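Protein YgiW (Escherichia coli, PDB 1NNX) is of unknown function but is a periplasmic protein of the bacterial OB-fold (BOF) family, built on a small, strongly curved five-stranded beta sheet. Local coordinates at residues 25-30 / 59-64; 38-43 / 88-93; 44-49 / 82-87; 65-70 / 98-103. All blocks are in the same frame, centred on the assembly; numbering follows the deposited sequence. Where two conformers were deposited one is given.

Contact 1: 25-30 / 59-64; sequences VTTVES and DASGTI. With SO4 (sulfate ion), chain B.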
loop_
_atom_site.group_PDB
_atom_site.type_symbol
_atom_site.label_atom_id
_atom_site.label_comp_id
_atom_site.label_asym_id
_atom_site.label_seq_id
_atom_site.Cartn_x
_atom_site.Cartn_y
_atom_site.Cartn_z
ATOM N N VAL A 25 -10.528 -4.906 3.572
ATOM C CA VAL A 25 -9.191 -4.420 3.943
ATOM C C VAL A 25 -8.372 -5.656 4.215
ATOM O O VAL A 25 -8.782 -6.469 5.061
ATOM C CB VAL A 25 -9.207 -3.552 5.203
ATOM C CG1 VAL A 25 -7.766 -3.181 5.615
ATOM C CG2 VAL A 25 -10.017 -2.286 4.921
ATOM N N THR A 26 -7.243 -5.832 3.555
ATOM C CA THR A 26 -6.383 -6.986 3.673
ATOM C C THR A 26 -5.228 -6.684 4.603
ATOM O O THR A 26 -4.724 -5.569 4.657
ATOM C CB THR A 26 -5.841 -7.329 2.278
ATOM O OG1 THR A 26 -6.949 -7.633 1.385
ATOM C CG2 THR A 26 -4.793 -8.503 2.289
ATOM N N THR A 27 -4.739 -7.683 5.314
ATOM C CA THR A 27 -3.611 -7.437 6.204
ATOM C C THR A 27 -2.314 -7.379 5.392
ATOM O O THR A 27 -2.210 -7.981 4.309
ATOM C CB THR A 27 -3.458 -8.596 7.254
ATOM O OG1 THR A 27 -3.136 -9.788 6.564
ATOM C CG2 THR A 27 -4.775 -8.762 8.066
ATOM N N VAL A 28 -1.366 -6.588 5.915
ATOM C CA VAL A 28 -0.044 -6.495 5.249
ATOM C C VAL A 28 0.610 -7.865 5.059
ATOM O O VAL A 28 1.057 -8.194 3.978
ATOM C CB VAL A 28 0.907 -5.614 6.023
ATOM C CG1 VAL A 28 2.360 -5.843 5.492
ATOM C CG2 VAL A 28 0.490 -4.147 5.820
ATOM N N GLU A 29 0.563 -8.700 6.107
ATOM C CA GLU A 29 1.178 -10.001 6.008
ATOM C C GLU A 29 0.575 -10.868 4.934
ATOM O O GLU A 29 1.300 -11.520 4.159
ATOM C CB GLU A 29 1.496 -10.705 7.360
ATOM C CG GLU A 29 2.642 -11.849 7.273
ATOM C CD GLU A 29 3.998 -11.292 6.928
ATOM O OE1 GLU A 29 4.829 -12.065 6.400
ATOM O OE2 GLU A 29 4.235 -10.088 7.196
ATOM N N SER A 30 -0.762 -10.867 4.789
ATOM C CA SER A 30 -1.320 -11.658 3.750
ATOM C C SER A 30 -1.139 -11.056 2.336
ATOM O O SER A 30 -1.074 -11.789 1.367
ATOM C CB SER A 30 -2.800 -12.004 4.022
ATOM O OG SER A 30 -3.623 -10.885 3.923
ATOM N N ASP A 59 1.228 -2.369 9.632
ATOM C CA ASP A 59 -0.085 -2.635 10.295
ATOM C C ASP A 59 0.258 -3.650 11.379
ATOM O O ASP A 59 1.405 -4.034 11.601
ATOM C CB ASP A 59 -1.249 -3.053 9.376
ATOM C CG ASP A 59 -1.191 -4.449 8.836
ATOM O OD1 ASP A 59 -0.272 -5.214 9.186
ATOM O OD2 ASP A 59 -2.121 -4.785 8.050
ATOM N N ALA A 60 -0.766 -4.071 12.135
ATOM C CA ALA A 60 -0.472 -5.023 13.192
ATOM C C ALA A 60 0.154 -6.366 12.777
ATOM O O ALA A 60 0.732 -7.065 13.615
ATOM C CB ALA A 60 -1.757 -5.302 13.945
ATOM N N SER A 61 0.020 -6.758 11.518
ATOM C CA SER A 61 0.548 -8.003 11.036
ATOM C C SER A 61 1.952 -7.980 10.437
ATOM O O SER A 61 2.548 -9.022 10.292
ATOM C CB SER A 61 -0.400 -8.593 10.003
ATOM O OG SER A 61 -0.381 -7.864 8.736
ATOM N N GLY A 62 2.463 -6.802 10.088
ATOM C CA GLY A 62 3.772 -6.768 9.441
ATOM C C GLY A 62 3.994 -5.459 8.719
ATOM O O GLY A 62 3.217 -4.496 8.856
ATOM N N THR A 63 5.109 -5.393 8.006
ATOM C CA THR A 63 5.441 -4.161 7.240
ATOM C C THR A 63 5.693 -4.523 5.795
ATOM O O THR A 63 6.026 -5.687 5.435
ATOM C CB THR A 63 6.705 -3.444 7.768
ATOM O OG1 THR A 63 7.860 -4.307 7.606
ATOM C CG2 THR A 63 6.520 -3.003 9.229
ATOM N N ILE A 64 5.501 -3.537 4.912
ATOM C CA ILE A 64 5.707 -3.762 3.498
ATOM C C ILE A 64 6.102 -2.424 2.912
ATOM O O ILE A 64 5.673 -1.340 3.414
ATOM C CB ILE A 64 4.420 -4.292 2.812
ATOM C CG1 ILE A 64 4.741 -4.740 1.380
ATOM C CG2 ILE A 64 3.261 -3.232 2.857
ATOM C CD1 ILE A 64 3.530 -5.476 0.724
HETATM S S SO4 B . 7.842 -7.827 8.782
HETATM O O1 SO4 B . 7.964 -6.562 9.525
HETATM O O2 SO4 B . 7.870 -8.922 9.776
HETATM O O3 SO4 B . 6.609 -7.929 7.987
HETATM O O4 SO4 B . 9.011 -7.892 7.852
HETATM O O HOH W 1 -4.088 -3.627 6.405
#
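Two side chains of the turn 59-62 hold the first turn of the helix that starts at Val28. Asp59 OD2 accepts from Val28 N at 2.9 Å, on its syn side and 32° out of the carboxylate plane. Ser61 OG accepts from Glu29 N at 2.9 Å in a nearly straight bond. Two N-H groups at the start of the helix, where no earlier turn supplies carbonyls, are thus met by side chains from the other segment.

The side chains of Val28 and Asp59 lie alongside, pointing opposite ways. Val28 CG2 lies 3.5 Å from Asp59 CG. The other branch, CG1, is anti to the backbone N (chi1 166°) and packs 3.7 Å from Ile64 CB. Phe57 also covers Val28.

The turn from Asp59 to Gly62 is a type I beta turn that joins strands 54-59 and 62-67 of the OB-fold sheet. It is also an Asx turn, because Asp59 OD1 accepts from Ser61 N. That donor comes from above the carboxylate plane. Ser61 OG donates to the same OD1 at 2.7 Å, on its syn lone pair, and this fixes the hydroxyl that Glu29 N uses. At Gly62 (phi 161°) a CB would press against Ser61 O.

Farther out, Thr27 is the N-cap residue, and its OG1 is hydrogen-bonded to Ser30 OG at 2.9 Å. A water lies within hydrogen-bonding distance of Thr26 O and Asp59 OD2. Thr63 N donates to O3 of a sulfate ion at 2.9 Å, probably from the crystallisation liquor. Lys32 also binds that ion and forms a salt bridge with Glu29 OE2.

Contact 2: 38-43 / 88-93; sequences TWVTLR and GEVDKD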
loop_
_atom_site.group_PDB
_atom_site.type_symbol
_atom_site.label_atom_id
_atom_site.label_comp_id
_atom_site.label_asym_id
_atom_site.label_seq_id
_atom_site.Cartn_x
_atom_site.Cartn_y
_atom_site.Cartn_z
ATOM N N THR A 38 -2.384 -7.646 -8.217
ATOM C CA THR A 38 -3.611 -7.842 -7.477
ATOM C C THR A 38 -3.948 -6.521 -6.775
ATOM O O THR A 38 -3.108 -6.012 -6.039
ATOM C CB THR A 38 -3.427 -8.938 -6.399
ATOM O OG1 THR A 38 -3.105 -10.183 -7.038
ATOM C CG2 THR A 38 -4.701 -9.103 -5.596
ATOM N N TRP A 39 -5.192 -6.059 -6.907
ATOM C CA TRP A 39 -5.674 -4.848 -6.243
ATOM C C TRP A 39 -5.951 -5.122 -4.771
ATOM O O TRP A 39 -6.640 -6.135 -4.421
ATOM C CB TRP A 39 -6.953 -4.376 -6.920
ATOM C CG TRP A 39 -7.468 -3.125 -6.354
ATOM C CD1 TRP A 39 -8.472 -2.992 -5.460
ATOM C CD2 TRP A 39 -7.034 -1.804 -6.686
ATOM N NE1 TRP A 39 -8.686 -1.666 -5.197
ATOM C CE2 TRP A 39 -7.821 -0.911 -5.934
ATOM C CE3 TRP A 39 -6.055 -1.285 -7.550
ATOM C CZ2 TRP A 39 -7.676 0.493 -6.022
ATOM C CZ3 TRP A 39 -5.901 0.152 -7.633
ATOM C CH2 TRP A 39 -6.717 0.992 -6.865
ATOM N N VAL A 40 -5.432 -4.275 -3.893
ATOM C CA VAL A 40 -5.629 -4.426 -2.438
ATOM C C VAL A 40 -5.905 -3.084 -1.776
ATOM O O VAL A 40 -5.519 -2.025 -2.292
ATOM C CB VAL A 40 -4.227 -4.683 -1.604
ATOM C CG1 VAL A 40 -3.014 -4.120 -2.262
ATOM C CG2 VAL A 40 -4.139 -3.760 -0.265
ATOM N N THR A 41 -6.509 -3.111 -0.611
ATOM C CA THR A 41 -6.733 -2.003 0.252
ATOM C C THR A 41 -6.116 -2.419 1.589
ATOM O O THR A 41 -6.363 -3.527 2.097
ATOM C CB THR A 41 -8.236 -1.713 0.481
ATOM O OG1 THR A 41 -8.904 -1.439 -0.767
ATOM C CG2 THR A 41 -8.393 -0.585 1.461
ATOM N N LEU A 42 -5.280 -1.584 2.183
ATOM C CA LEU A 42 -4.637 -1.823 3.476
ATOM C C LEU A 42 -4.861 -0.640 4.393
ATOM O O LEU A 42 -5.070 0.515 3.911
ATOM C CB LEU A 42 -3.103 -2.019 3.282
ATOM C CG LEU A 42 -2.733 -3.106 2.283
ATOM C CD1 LEU A 42 -1.191 -2.973 2.048
ATOM C CD2 LEU A 42 -3.102 -4.443 2.734
ATOM N N ARG A 43 -4.795 -0.863 5.694
ATOM C CA ARG A 43 -4.906 0.208 6.632
ATOM C C ARG A 43 -3.781 0.110 7.631
ATOM O O ARG A 43 -3.455 -0.993 8.101
ATOM C CB ARG A 43 -6.261 0.191 7.371
ATOM C CG ARG A 43 -7.366 0.739 6.500
ATOM C CD ARG A 43 -8.731 0.774 7.288
ATOM N NE ARG A 43 -9.746 1.520 6.559
ATOM C CZ ARG A 43 -10.659 2.277 7.161
ATOM N NH1 ARG A 43 -10.651 2.381 8.482
ATOM N NH2 ARG A 43 -11.595 2.888 6.455
ATOM N N GLY A 88 -4.098 0.144 -3.979
ATOM C CA GLY A 88 -3.172 0.036 -5.099
ATOM C C GLY A 88 -2.958 -1.403 -5.451
ATOM O O GLY A 88 -3.727 -2.268 -5.010
ATOM N N GLU A 89 -1.922 -1.655 -6.214
ATOM C CA GLU A 89 -1.632 -3.028 -6.677
ATOM C C GLU A 89 -0.446 -3.645 -6.049
ATOM O O GLU A 89 0.578 -2.993 -5.856
ATOM C CB GLU A 89 -1.344 -3.054 -8.175
ATOM C CG GLU A 89 -2.440 -2.462 -9.038
ATOM C CD GLU A 89 -2.313 -0.997 -9.262
ATOM O OE1 GLU A 89 -1.319 -0.390 -8.812
ATOM O OE2 GLU A 89 -3.225 -0.458 -9.910
ATOM N N VAL A 90 -0.586 -4.928 -5.725
ATOM C CA VAL A 90 0.563 -5.693 -5.227
ATOM C C VAL A 90 1.495 -5.826 -6.452
ATOM O O VAL A 90 1.050 -6.208 -7.533
ATOM C CB VAL A 90 0.108 -7.127 -4.743
ATOM C CG1 VAL A 90 1.370 -8.047 -4.525
ATOM C CG2 VAL A 90 -0.589 -7.005 -3.422
ATOM N N ASP A 91 2.761 -5.431 -6.308
ATOM C CA ASP A 91 3.784 -5.509 -7.375
ATOM C C ASP A 91 4.796 -6.482 -6.808
ATOM O O ASP A 91 5.589 -6.140 -5.930
ATOM C CB ASP A 91 4.467 -4.134 -7.523
ATOM C CG ASP A 91 5.210 -3.978 -8.816
ATOM O OD1 ASP A 91 5.241 -4.944 -9.595
ATOM O OD2 ASP A 91 5.750 -2.869 -9.056
ATOM N N LYS A 92 4.811 -7.686 -7.358
ATOM C CA LYS A 92 5.672 -8.727 -6.828
ATOM C C LYS A 92 6.544 -9.229 -7.904
ATOM O O LYS A 92 6.082 -9.588 -8.977
ATOM C CB LYS A 92 4.818 -9.881 -6.314
ATOM C CG LYS A 92 5.584 -10.953 -5.543
ATOM C CD LYS A 92 4.719 -12.196 -5.350
ATOM C CE LYS A 92 4.205 -12.322 -3.933
ATOM N NZ LYS A 92 3.315 -13.558 -3.783
ATOM N N ASP A 93 7.834 -9.249 -7.586
ATOM C CA ASP A 93 8.879 -9.736 -8.495
ATOM C C ASP A 93 9.668 -10.803 -7.778
ATOM O O ASP A 93 9.435 -11.068 -6.651
ATOM C CB ASP A 93 9.797 -8.583 -8.864
ATOM C CG ASP A 93 9.212 -7.719 -9.939
ATOM O OD1 ASP A 93 7.965 -7.610 -9.993
ATOM O OD2 ASP A 93 9.988 -7.143 -10.728
#
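Thr38 O receives Val90 N at 2.8 Å, and the bond is almost straight at the hydrogen. Two residues on, Val40 and Gly88 exchange both of their backbone bonds. Val40 N donates to Gly88 O at 2.9 Å, and Gly88 N donates to Val40 O at 3.1 Å. Gly88 O also takes a CA-H...O contact from Trp39. Thr38 O has a similar contact from Glu89 CA.

These are antiparallel pairs between strands 38-51 and 84-93, the first and fourth strands along the chain. Their pairing brings together the two ends of the OB-fold sheet. The short segments run at 121° to each other, far from exactly antiparallel. Val40 with Gly88 is a hydrogen-bonded pair, and Trp39 with Glu89 is a non-hydrogen-bonded one.

Trp39 CG, anti to the backbone N (chi1 -177°), sits 4.1 Å from Gly88 O. From there the indole lies over the glycine: Gly88 CA is 4.1 Å from the centroid of the six-membered ring, a CH-pi contact over the face. Glu89 OE2 meets the edge of the same ring in its plane, 3.6 Å from Trp39 CZ3. The carboxylate and ring planes are 73° apart. Lys102 and Pro8 also touch the indole.

Val40 and Val90 project from the other side of the sheet. In one of two Val40 conformers its CG1 lies 3.9 Å from Val90 CG2, so this detail is doubtful. Ile99 packs on both. Thr38 OG1 is hydrogen-bonded to Arg35 O, and Trp39 N donates to Ser6 OG. Thr38 N is buried without a partner in the model.

Contact 3: 44-49 / 82-87; sequences GNIVER and DTVEIQ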
loop_
_atom_site.group_PDB
_atom_site.type_symbol
_atom_site.label_atom_id
_atom_site.label_comp_id
_atom_site.label_asym_id
_atom_site.label_seq_id
_atom_site.Cartn_x
_atom_site.Cartn_y
_atom_site.Cartn_z
ATOM N N GLY A 44 -3.135 1.234 7.935
ATOM C CA GLY A 44 -2.027 1.178 8.852
ATOM C C GLY A 44 -1.358 2.512 8.898
ATOM O O GLY A 44 -2.009 3.544 8.803
ATOM N N ASN A 45 -0.069 2.473 9.111
ATOM C CA ASN A 45 0.706 3.696 9.255
ATOM C C ASN A 45 1.937 3.713 8.374
ATOM O O ASN A 45 2.626 2.669 8.185
ATOM C CB ASN A 45 1.142 3.806 10.727
ATOM C CG ASN A 45 -0.085 3.836 11.699
ATOM O OD1 ASN A 45 -0.590 2.789 12.051
ATOM N ND2 ASN A 45 -0.565 4.978 12.035
ATOM N N ILE A 46 2.219 4.897 7.824
ATOM C CA ILE A 46 3.461 5.095 7.049
ATOM C C ILE A 46 4.488 5.495 8.146
ATOM O O ILE A 46 4.312 6.547 8.801
ATOM C CB ILE A 46 3.316 6.223 6.028
ATOM C CG1 ILE A 46 2.352 5.779 4.870
ATOM C CG2 ILE A 46 4.671 6.365 5.249
ATOM C CD1 ILE A 46 2.767 4.633 3.959
ATOM N N VAL A 47 5.505 4.675 8.349
ATOM C CA VAL A 47 6.461 4.909 9.441
ATOM C C VAL A 47 7.843 5.378 9.056
ATOM O O VAL A 47 8.556 5.798 9.956
ATOM C CB VAL A 47 6.559 3.656 10.351
ATOM C CG1 VAL A 47 5.165 3.318 10.891
ATOM C CG2 VAL A 47 7.082 2.435 9.603
ATOM N N GLU A 48 8.212 5.345 7.773
ATOM C CA GLU A 48 9.553 5.803 7.353
ATOM C C GLU A 48 9.565 5.979 5.860
ATOM O O GLU A 48 8.848 5.281 5.097
ATOM C CB GLU A 48 10.584 4.759 7.804
ATOM C CG GLU A 48 12.030 5.079 7.498
ATOM C CD GLU A 48 12.993 4.007 8.013
ATOM O OE1 GLU A 48 12.763 2.789 7.780
ATOM O OE2 GLU A 48 14.008 4.404 8.622
ATOM N N ARG A 49 10.349 6.963 5.409
ATOM C CA ARG A 49 10.541 7.141 3.983
ATOM C C ARG A 49 11.907 6.493 3.707
ATOM O O ARG A 49 12.909 6.814 4.376
ATOM C CB ARG A 49 10.581 8.641 3.646
ATOM C CG ARG A 49 10.820 8.883 2.161
ATOM C CD ARG A 49 10.584 10.338 1.843
ATOM N NE ARG A 49 10.488 10.556 0.403
ATOM C CZ ARG A 49 10.158 11.724 -0.133
ATOM N NH1 ARG A 49 9.916 12.749 0.642
ATOM N NH2 ARG A 49 10.031 11.857 -1.441
ATOM N N ASP A 82 -0.703 8.944 12.125
ATOM C CA ASP A 82 -1.930 8.921 11.382
ATOM C C ASP A 82 -2.273 7.568 10.832
ATOM O O ASP A 82 -1.420 6.891 10.266
ATOM C CB ASP A 82 -1.833 9.882 10.227
ATOM C CG ASP A 82 -1.652 11.317 10.691
ATOM O OD1 ASP A 82 -0.945 12.076 10.004
ATOM O OD2 ASP A 82 -2.235 11.679 11.743
ATOM N N THR A 83 -3.484 7.127 11.083
ATOM C CA THR A 83 -3.901 5.889 10.439
ATOM C C THR A 83 -4.306 6.304 9.048
ATOM O O THR A 83 -5.015 7.310 8.823
ATOM C CB THR A 83 -5.113 5.264 11.102
ATOM O OG1 THR A 83 -4.793 4.985 12.461
ATOM C CG2 THR A 83 -5.538 3.994 10.320
ATOM N N VAL A 84 -3.837 5.542 8.071
ATOM C CA VAL A 84 -4.191 5.816 6.667
ATOM C C VAL A 84 -4.689 4.590 5.954
ATOM O O VAL A 84 -4.401 3.411 6.371
ATOM C CB VAL A 84 -2.978 6.351 5.793
ATOM C CG1 VAL A 84 -2.533 7.724 6.319
ATOM C CG2 VAL A 84 -1.837 5.351 5.785
ATOM N N GLU A 85 -5.518 4.823 4.963
ATOM C CA GLU A 85 -5.971 3.748 4.141
ATOM C C GLU A 85 -5.268 3.911 2.756
ATOM O O GLU A 85 -5.306 5.008 2.154
ATOM C CB GLU A 85 -7.481 3.610 3.900
ATOM C CG GLU A 85 -7.933 2.454 2.980
ATOM C CD GLU A 85 -9.440 2.425 2.797
ATOM O OE1 GLU A 85 -10.103 1.876 3.704
ATOM O OE2 GLU A 85 -9.921 2.973 1.774
ATOM N N ILE A 86 -4.656 2.867 2.230
ATOM C CA ILE A 86 -4.046 2.907 0.911
ATOM C C ILE A 86 -4.695 1.887 0.016
ATOM O O ILE A 86 -5.152 0.835 0.485
ATOM C CB ILE A 86 -2.519 2.675 0.920
ATOM C CG1 ILE A 86 -2.142 1.321 1.581
ATOM C CG2 ILE A 86 -1.831 3.879 1.651
ATOM C CD1 ILE A 86 -0.647 1.011 1.586
ATOM N N GLN A 87 -4.814 2.211 -1.260
ATOM C CA GLN A 87 -5.347 1.318 -2.269
ATOM C C GLN A 87 -4.354 1.308 -3.414
ATOM O O GLN A 87 -3.832 2.376 -3.792
ATOM C CB GLN A 87 -6.732 1.757 -2.775
ATOM C CG GLN A 87 -7.766 1.820 -1.655
ATOM C CD GLN A 87 -9.191 2.107 -2.142
ATOM O OE1 GLN A 87 -10.055 2.503 -1.347
ATOM N NE2 GLN A 87 -9.440 1.899 -3.410
HETATM O O HOH W 2 -3.145 2.442 12.813
HETATM O O HOH W 3 0.697 7.135 8.788
#
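The pairing of strands 38-51 and 84-93 in the OB-fold sheet reaches its end here, at Gly44 and Val84. They form an antiparallel hydrogen-bonded pair. Val84 N donates to Gly44 O at 2.8 Å, and Gly44 N donates to Val84 O at 3.0 Å. Gly44 O is also approached by Thr83 CA in a CA-H...O contact of 3.4 Å. Val84 CG2 lies 3.5 Å from Gly44 O.

Beyond Gly44 the segments part, and water takes over from direct backbone bonds. One water accepts from Ile46 N at 2.9 Å and donates to Asp82 O at 2.6 Å. A second donates to Asn45 OD1 and is hydrogen-bonded to Thr83 OG1. Asn45 CG is anti to the carbonyl carbon (chi1 -59°). The end of the side chain comes toward residue 82, and its ND2 lies 2.7 Å from Asp82 O. The same ND2 makes a weak hydrogen bond to Pro80 O. On the buried side, in one of its two conformers, Ile46 CG1 comes within 4.3 Å of Val84 CG2.

Strand 38-51 is held on its other edge by strand 54-59, through backbone bonds of Asn45 to Lys58 and Val47 to Val56. Ile46 packs on Tyr55 and Phe57 of that strand, and on Val66 and Ile68. The 82-87 segment pairs on its far side with strand 96-106, through a backbone bond between Glu85 and Arg105.

Contact 4: 65-70 / 98-103; sequences NVDIDH and EIDVKQ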
loop_
_atom_site.group_PDB
_atom_site.type_symbol
_atom_site.label_atom_id
_atom_site.label_comp_id
_atom_site.label_asym_id
_atom_site.label_seq_id
_atom_site.Cartn_x
_atom_site.Cartn_y
_atom_site.Cartn_z
ATOM N N ASN A 65 6.881 -2.472 1.844
ATOM C CA ASN A 65 7.273 -1.209 1.210
ATOM C C ASN A 65 6.166 -0.774 0.244
ATOM O O ASN A 65 5.554 -1.618 -0.401
ATOM C CB ASN A 65 8.595 -1.388 0.425
ATOM C CG ASN A 65 9.758 -1.681 1.333
ATOM O OD1 ASN A 65 9.759 -1.310 2.521
ATOM N ND2 ASN A 65 10.799 -2.325 0.763
ATOM N N VAL A 66 5.920 0.525 0.178
ATOM C CA VAL A 66 4.884 1.070 -0.691
ATOM C C VAL A 66 5.463 2.229 -1.528
ATOM O O VAL A 66 6.309 3.021 -1.062
ATOM C CB VAL A 66 3.640 1.538 0.097
ATOM C CG1 VAL A 66 3.050 0.317 0.907
ATOM C CG2 VAL A 66 3.945 2.661 1.079
ATOM N N ASP A 67 5.067 2.269 -2.783
ATOM C CA ASP A 67 5.518 3.350 -3.695
ATOM C C ASP A 67 4.409 4.369 -3.807
ATOM O O ASP A 67 3.333 4.048 -4.290
ATOM C CB ASP A 67 5.848 2.751 -5.069
ATOM C CG ASP A 67 6.203 3.816 -6.149
ATOM O OD1 ASP A 67 6.817 3.405 -7.163
ATOM O OD2 ASP A 67 5.868 5.022 -6.023
ATOM N N ILE A 68 4.680 5.592 -3.357
ATOM C CA ILE A 68 3.698 6.696 -3.355
ATOM C C ILE A 68 4.300 7.884 -4.122
ATOM O O ILE A 68 5.246 8.488 -3.640
ATOM C CB ILE A 68 3.387 7.153 -1.953
ATOM C CG1 ILE A 68 2.870 5.965 -1.107
ATOM C CG2 ILE A 68 2.333 8.203 -2.017
ATOM C CD1 ILE A 68 2.716 6.247 0.378
ATOM N N ASP A 69 3.791 8.088 -5.317
ATOM C CA ASP A 69 4.256 9.231 -6.157
ATOM C C ASP A 69 3.836 10.504 -5.472
ATOM O O ASP A 69 2.833 10.604 -4.760
ATOM C CB ASP A 69 3.590 9.163 -7.520
ATOM C CG ASP A 69 4.122 10.231 -8.509
ATOM O OD1 ASP A 69 5.176 9.976 -9.151
ATOM O OD2 ASP A 69 3.490 11.318 -8.637
ATOM N N HIS A 70 4.615 11.550 -5.729
ATOM C CA HIS A 70 4.352 12.855 -5.175
ATOM C C HIS A 70 2.847 13.289 -5.406
ATOM O O HIS A 70 2.212 13.917 -4.540
ATOM C CB HIS A 70 5.096 14.014 -5.921
ATOM C CG HIS A 70 4.778 15.408 -5.423
ATOM N ND1 HIS A 70 5.369 15.945 -4.301
ATOM C CD2 HIS A 70 3.954 16.364 -5.913
ATOM C CE1 HIS A 70 4.917 17.171 -4.116
ATOM N NE2 HIS A 70 4.055 17.447 -5.079
ATOM N N GLU A 98 5.889 -5.031 -3.182
ATOM C CA GLU A 98 5.648 -3.659 -2.754
ATOM C C GLU A 98 4.193 -3.398 -3.190
ATOM O O GLU A 98 3.562 -4.160 -3.920
ATOM C CB GLU A 98 6.379 -2.594 -3.625
ATOM C CG GLU A 98 5.864 -2.339 -5.136
ATOM C CD GLU A 98 6.809 -1.415 -5.925
ATOM O OE1 GLU A 98 6.485 -1.067 -7.080
ATOM O OE2 GLU A 98 7.877 -1.045 -5.377
ATOM N N ILE A 99 3.635 -2.343 -2.674
ATOM C CA ILE A 99 2.321 -1.901 -3.132
ATOM C C ILE A 99 2.506 -0.628 -3.969
ATOM O O ILE A 99 3.168 0.319 -3.495
ATOM C CB ILE A 99 1.381 -1.511 -1.960
ATOM C CG1 ILE A 99 1.260 -2.654 -0.948
ATOM C CG2 ILE A 99 -0.031 -1.128 -2.538
ATOM C CD1 ILE A 99 0.756 -3.930 -1.629
ATOM N N ASP A 100 1.958 -0.592 -5.183
ATOM C CA ASP A 100 2.043 0.667 -6.007
ATOM C C ASP A 100 0.779 1.389 -5.632
ATOM O O ASP A 100 -0.300 0.967 -6.032
ATOM C CB ASP A 100 2.087 0.114 -7.444
ATOM C CG ASP A 100 3.407 -0.658 -7.758
ATOM O OD1 ASP A 100 4.452 -0.375 -7.131
ATOM O OD2 ASP A 100 3.350 -1.515 -8.655
ATOM N N VAL A 101 0.914 2.478 -4.890
ATOM C CA VAL A 101 -0.259 3.150 -4.352
ATOM C C VAL A 101 -0.982 4.085 -5.300
ATOM O O VAL A 101 -0.359 5.031 -5.860
ATOM C CB VAL A 101 0.145 3.888 -3.043
ATOM C CG1 VAL A 101 -1.053 4.639 -2.493
ATOM C CG2 VAL A 101 0.746 2.863 -2.009
ATOM N N LYS A 102 -2.286 3.867 -5.469
ATOM C CA LYS A 102 -3.086 4.795 -6.314
ATOM C C LYS A 102 -3.767 5.866 -5.491
ATOM O O LYS A 102 -4.080 6.940 -5.993
ATOM C CB LYS A 102 -4.192 4.034 -7.056
ATOM C CG LYS A 102 -3.716 3.213 -8.204
ATOM C CD LYS A 102 -3.249 4.165 -9.377
ATOM C CE LYS A 102 -3.021 3.412 -10.673
ATOM N NZ LYS A 102 -2.434 4.348 -11.740
ATOM N N GLN A 103 -4.013 5.598 -4.213
ATOM C CA GLN A 103 -4.734 6.501 -3.361
ATOM C C GLN A 103 -4.361 6.315 -1.909
ATOM O O GLN A 103 -4.223 5.187 -1.424
ATOM C CB GLN A 103 -6.258 6.563 -3.537
ATOM C CG GLN A 103 -7.038 7.469 -2.507
ATOM C CD GLN A 103 -8.410 7.883 -2.932
ATOM O OE1 GLN A 103 -8.940 7.426 -3.922
ATOM N NE2 GLN A 103 -8.996 8.790 -2.163
HETATM O O HOH W 4 2.045 6.085 -6.456
#
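Asp67 O is gripped by two donors: Val101 N at 2.9 Å and a water at the longer distance of 3.2 Å. The same water donates to Val101 O at 2.7 Å and accepts from Asp69 N. It therefore bridges the two segments just where their direct pairing stops. Before that point the backbones are joined by Asp67 N to Ile99 O, at 2.8 Å, and by Ile99 N to Asn65 O.

Strands 62-67 and 96-106 run parallel here, at 25° between the short segments. This is the parallel pairing in the OB-fold sheet; the other neighbouring strands are antiparallel. Past Val101 the chain turns a corner, and Lys102 and Gln103 form a classic beta bulge opposite Gln87.

The interior side is apolar. Val66 and Ile99 extend alongside each other from neighbouring strands, with Val66 CG1 3.8 Å from Ile99 CB. With Val101 CG1 anti to the backbone N (chi1 178°), its other branch, CG2, is set anti to the carbonyl carbon and reaches Val66 CB, at 3.8 Å. In one of two Ile68 conformers, Ile68 CG1 also lies 3.9 Å from Val101 CG2. Tyr55 and Ile46 also pack on both Val66 and Ile68.

The opposite side carries the acids Asp67, Glu98 and Asp100, with Asp91 near. Glu98 and Asp100 have alternate conformers, which makes their exact spacing doubtful.

From the N terminus, the chain enters the short helix at 28-31 and then strand 38-51, which serves contacts 2 and 3. The hairpin of strands 54-59 and 62-67 follows. Its turn closes the first loop, back to the helix, at contact 1. The chain later returns as strand 84-93. Residues 82-87 close contact 3, and residues 88-93 close the wider loop of contact 2 around it. Strand 96-106 then closes contact 4 beside strand 62-67. Contact 1 crosses contacts 2 and 3, and contact 4 crosses them too, whereas contacts 1 and 4 follow in series. Together they tie the helix to the sheet and join the sheet's first and last strands.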